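Local coordinates for protein Nrps/pks (Streptomyces albus, PDB 4OPE) that probably catalyses decarboxylative condensation, extending the growing acyl chain, as a ketosynthase domain of the "AT-less" synthase that makes oxazolomycin, at residues P447-L453 against R497-D503. Numbering follows the deposited sequence.
Sequences PPYVCAL and RLAVVFD
Tyr449, Cys451 and Leu453 pair with Phe502, Val500 and Leu498 as antiparallel hydrogen-bonded pairs, so six backbone bonds join two strands whose axes come within 4.6 Å at 163°. The bond from Cys451 N to Val500 O, 2.7 Å long, is almost straight at 172°. In the intervening non-hydrogen-bonded pairs, Val450 with Val501 and Ala452 with Ala499, the chains draw closer, and CA-H groups approach carbonyl oxygens, as Val501 CA does Tyr449 O at 3.2 Å. Beta-branched valines suit such extended backbone.

Side chains alternate between two faces. On that of Tyr449, Cys451 and Leu453, the Phe502 ring leans across to the partner strand, because chi1 of 76° sets CG between its own backbone N and carbonyl carbon. Tyr449 CB lies over one ring face in a CH-pi contact, 4.0 Å from the Phe502 centroid, while Cys451 N lies at the ring edge and Cys451 CB touches Phe502 CE1 at 3.6 Å. The slim cysteine leaves room for this ring. The two aromatic rings meet obliquely, and Tyr449 OH is hydrogen-bonded to Gln445 O. Trimming Phe502 back to an alanine is likely to strip the cover from Tyr449 CB and Cys451 CB and leave a gap beside them. On the other face, Pro448, behind a cis peptide bond, lies alongside Val501, CB to CG1 3.5 Å. Proline suits this place opposite Asp503 because its missing N-H costs no bond to the partner strand; Tyr449 N makes the first.

The paired strands belong to the ketoacyl-synthetase C-terminal extension and form an edge and the middle of a three-stranded antiparallel sheet, with strand 524-528 as the third. Helices 458-473, 481-488 and 505-516 pack on the Phe502 face, whereas helix 541-550 covers Ala452 and Ala499, whose small side chains accommodate Trp548.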
ATOM      1  N   PRO A 447     -14.254 -30.110 -36.223  1.00 54.49           N
ATOM      2  CA  PRO A 447     -14.554 -28.992 -37.087  1.00 51.24           C
ATOM      3  C   PRO A 447     -15.944 -29.070 -37.717  1.00 50.02           C
ATOM      4  O   PRO A 447     -16.624 -30.067 -37.619  1.00 50.91           O
ATOM      5  CB  PRO A 447     -13.460 -29.074 -38.181  1.00 53.60           C
ATOM      6  CG  PRO A 447     -12.908 -30.452 -38.100  1.00 54.79           C
ATOM      7  CD  PRO A 447     -13.026 -30.811 -36.639  1.00 54.43           C
ATOM      8  N   PRO A 448     -16.373 -27.995 -38.343  1.00 47.60           N
ATOM      9  CA  PRO A 448     -15.679 -26.727 -38.330  1.00 46.47           C
ATOM     10  C   PRO A 448     -15.902 -25.958 -37.011  1.00 46.53           C
ATOM     11  O   PRO A 448     -16.614 -26.421 -36.075  1.00 45.28           O
ATOM     12  CB  PRO A 448     -16.277 -26.004 -39.514  1.00 48.32           C
ATOM     13  CG  PRO A 448     -17.692 -26.498 -39.533  1.00 51.01           C
ATOM     14  CD  PRO A 448     -17.595 -27.953 -39.145  1.00 49.63           C
ATOM     15  N   TYR A 449     -15.216 -24.828 -36.922  1.00 43.07           N
ATOM     16  CA  TYR A 449     -15.202 -24.065 -35.741  1.00 42.32           C
ATOM     17  C   TYR A 449     -15.483 -22.672 -36.197  1.00 43.54           C
ATOM     18  O   TYR A 449     -15.312 -22.350 -37.380  1.00 41.55           O
ATOM     19  CB  TYR A 449     -13.843 -24.117 -35.056  1.00 42.96           C
ATOM     20  CG  TYR A 449     -13.306 -25.491 -34.731  1.00 43.60           C
ATOM     21  CD1 TYR A 449     -13.796 -26.234 -33.676  1.00 43.04           C
ATOM     22  CD2 TYR A 449     -12.228 -26.020 -35.452  1.00 48.24           C
ATOM     23  CE1 TYR A 449     -13.267 -27.489 -33.386  1.00 44.47           C
ATOM     24  CE2 TYR A 449     -11.694 -27.274 -35.155  1.00 46.26           C
ATOM     25  CZ  TYR A 449     -12.232 -28.005 -34.136  1.00 45.42           C
ATOM     26  OH  TYR A 449     -11.698 -29.246 -33.859  1.00 49.56           O
ATOM     27  N   VAL A 450     -15.918 -21.847 -35.248  1.00 43.98           N
ATOM     28  CA  VAL A 450     -16.107 -20.436 -35.533  1.00 44.11           C
ATOM     29  C   VAL A 450     -15.022 -19.672 -34.844  1.00 41.14           C
ATOM     30  O   VAL A 450     -14.730 -19.945 -33.684  1.00 43.62           O
ATOM     31  CB  VAL A 450     -17.468 -19.914 -35.055  1.00 46.09           C
ATOM     32  CG1 VAL A 450     -17.647 -20.124 -33.567  1.00 48.09           C
ATOM     33  CG2 VAL A 450     -17.617 -18.448 -35.413  1.00 44.52           C
ATOM     34  N   CYS A 451     -14.411 -18.751 -35.575  1.00 37.92           N
ATOM     35  CA  CYS A 451     -13.498 -17.806 -35.009  1.00 38.00           C
ATOM     36  C   CYS A 451     -14.227 -16.501 -34.906  1.00 38.97           C
ATOM     37  O   CYS A 451     -14.580 -15.893 -35.905  1.00 44.28           O
ATOM     38  CB  CYS A 451     -12.300 -17.593 -35.915  1.00 40.06           C
ATOM     39  SG  CYS A 451     -11.337 -16.077 -35.595  1.00 38.83           S
ATOM     40  N   ALA A 452     -14.417 -16.025 -33.698  1.00 38.42           N
ATOM     41  CA  ALA A 452     -15.224 -14.838 -33.528  1.00 37.17           C
ATOM     42  C   ALA A 452     -14.375 -13.716 -32.886  1.00 35.15           C
ATOM     43  O   ALA A 452     -13.842 -13.888 -31.799  1.00 33.30           O
ATOM     44  CB  ALA A 452     -16.427 -15.204 -32.678  1.00 36.00           C
ATOM     45  N   LEU A 453     -14.250 -12.593 -33.577  1.00 34.20           N
ATOM     46  CA  LEU A 453     -13.414 -11.482 -33.143  1.00 33.24           C
ATOM     47  C   LEU A 453     -14.277 -10.263 -33.016  1.00 34.60           C
ATOM     48  O   LEU A 453     -15.252 -10.128 -33.754  1.00 33.72           O
ATOM     49  CB  LEU A 453     -12.358 -11.149 -34.172  1.00 32.43           C
ATOM     50  CG  LEU A 453     -11.325 -12.205 -34.530  1.00 33.43           C
ATOM     51  CD1 LEU A 453     -10.304 -11.638 -35.511  1.00 33.87           C
ATOM     52  CD2 LEU A 453     -10.583 -12.629 -33.299  1.00 33.62           C
ATOM     53  N   ARG A 497     -17.736  -6.498 -35.504  1.00 40.06           N
ATOM     54  CA  ARG A 497     -17.663  -7.959 -35.464  1.00 38.05           C
ATOM     55  C   ARG A 497     -17.033  -8.506 -36.701  1.00 36.99           C
ATOM     56  O   ARG A 497     -17.241  -8.001 -37.804  1.00 39.22           O
ATOM     57  CB  ARG A 497     -19.067  -8.552 -35.316  1.00 39.05           C
ATOM     58  CG  ARG A 497     -19.839  -8.062 -34.087  1.00 39.13           C
ATOM     59  CD  ARG A 497     -19.488  -8.914 -32.905  1.00 39.35           C
ATOM     60  NE  ARG A 497     -19.967  -8.351 -31.670  1.00 39.03           N
ATOM     61  CZ  ARG A 497     -20.834  -8.919 -30.842  1.00 39.10           C
ATOM     62  NH1 ARG A 497     -21.369 -10.110 -31.055  1.00 38.92           N
ATOM     63  NH2 ARG A 497     -21.140  -8.279 -29.744  1.00 41.53           N
ATOM     64  N   LEU A 498     -16.263  -9.559 -36.504  1.00 37.15           N
ATOM     65  CA  LEU A 498     -15.767 -10.402 -37.599  1.00 38.34           C
ATOM     66  C   LEU A 498     -15.937 -11.908 -37.238  1.00 36.99           C
ATOM     67  O   LEU A 498     -15.780 -12.282 -36.101  1.00 37.39           O
ATOM     68  CB  LEU A 498     -14.322 -10.058 -37.916  1.00 37.61           C
ATOM     69  CG  LEU A 498     -13.738 -10.797 -39.097  1.00 40.77           C
ATOM     70  CD1 LEU A 498     -12.669  -9.951 -39.758  1.00 43.23           C
ATOM     71  CD2 LEU A 498     -13.130 -12.121 -38.701  1.00 43.03           C
ATOM     72  N   ALA A 499     -16.268 -12.761 -38.203  1.00 37.18           N
ATOM     73  CA  ALA A 499     -16.297 -14.197 -37.948  1.00 38.62           C
ATOM     74  C   ALA A 499     -15.902 -15.022 -39.142  1.00 40.11           C
ATOM     75  O   ALA A 499     -16.135 -14.638 -40.306  1.00 42.04           O
ATOM     76  CB  ALA A 499     -17.668 -14.626 -37.481  1.00 41.57           C
ATOM     77  N   VAL A 500     -15.318 -16.171 -38.852  1.00 39.56           N
ATOM     78  CA  VAL A 500     -14.919 -17.104 -39.882  1.00 41.47           C
ATOM     79  C   VAL A 500     -15.225 -18.496 -39.402  1.00 43.14           C
ATOM     80  O   VAL A 500     -15.065 -18.832 -38.221  1.00 46.86           O
ATOM     81  CB  VAL A 500     -13.417 -17.051 -40.152  1.00 44.19           C
ATOM     82  CG1 VAL A 500     -13.106 -17.675 -41.486  1.00 45.02           C
ATOM     83  CG2 VAL A 500     -12.924 -15.609 -40.129  1.00 46.30           C
ATOM     84  N   VAL A 501     -15.682 -19.311 -40.331  1.00 44.19           N
ATOM     85  CA  VAL A 501     -15.820 -20.735 -40.114  1.00 42.44           C
ATOM     86  C   VAL A 501     -14.569 -21.381 -40.616  1.00 38.29           C
ATOM     87  O   VAL A 501     -14.092 -21.022 -41.684  1.00 35.88           O
ATOM     88  CB  VAL A 501     -17.004 -21.296 -40.862  1.00 43.96           C
ATOM     89  CG1 VAL A 501     -17.220 -22.731 -40.421  1.00 44.28           C
ATOM     90  CG2 VAL A 501     -18.221 -20.448 -40.549  1.00 46.68           C
ATOM     91  N   PHE A 502     -14.003 -22.284 -39.824  1.00 37.67           N
ATOM     92  CA  PHE A 502     -12.678 -22.831 -40.153  1.00 38.04           C
ATOM     93  C   PHE A 502     -12.488 -24.219 -39.578  1.00 38.76           C
ATOM     94  O   PHE A 502     -13.106 -24.591 -38.566  1.00 37.73           O
ATOM     95  CB  PHE A 502     -11.535 -21.871 -39.731  1.00 37.26           C
ATOM     96  CG  PHE A 502     -11.240 -21.866 -38.234  1.00 37.18           C
ATOM     97  CD1 PHE A 502     -12.023 -21.143 -37.349  1.00 36.32           C
ATOM     98  CD2 PHE A 502     -10.186 -22.615 -37.715  1.00 35.59           C
ATOM     99  CE1 PHE A 502     -11.755 -21.170 -35.989  1.00 35.60           C
ATOM    100  CE2 PHE A 502      -9.935 -22.651 -36.363  1.00 36.13           C
ATOM    101  CZ  PHE A 502     -10.701 -21.891 -35.495  1.00 35.06           C
ATOM    102  N   ASP A 503     -11.620 -24.975 -40.237  1.00 40.13           N
ATOM    103  CA  ASP A 503     -11.357 -26.362 -39.856  1.00 44.04           C
ATOM    104  C   ASP A 503     -10.032 -26.483 -39.123  1.00 41.21           C
ATOM    105  O   ASP A 503      -9.852 -27.333 -38.257  1.00 39.62           O
ATOM    106  CB  ASP A 503     -11.241 -27.241 -41.122  1.00 49.31           C
ATOM    107  CG  ASP A 503     -12.461 -27.196 -42.004  1.00 53.18           C
ATOM    108  OD1 ASP A 503     -13.587 -27.330 -41.471  1.00 55.23           O
ATOM    109  OD2 ASP A 503     -12.281 -27.065 -43.241  1.00 58.53           O
TER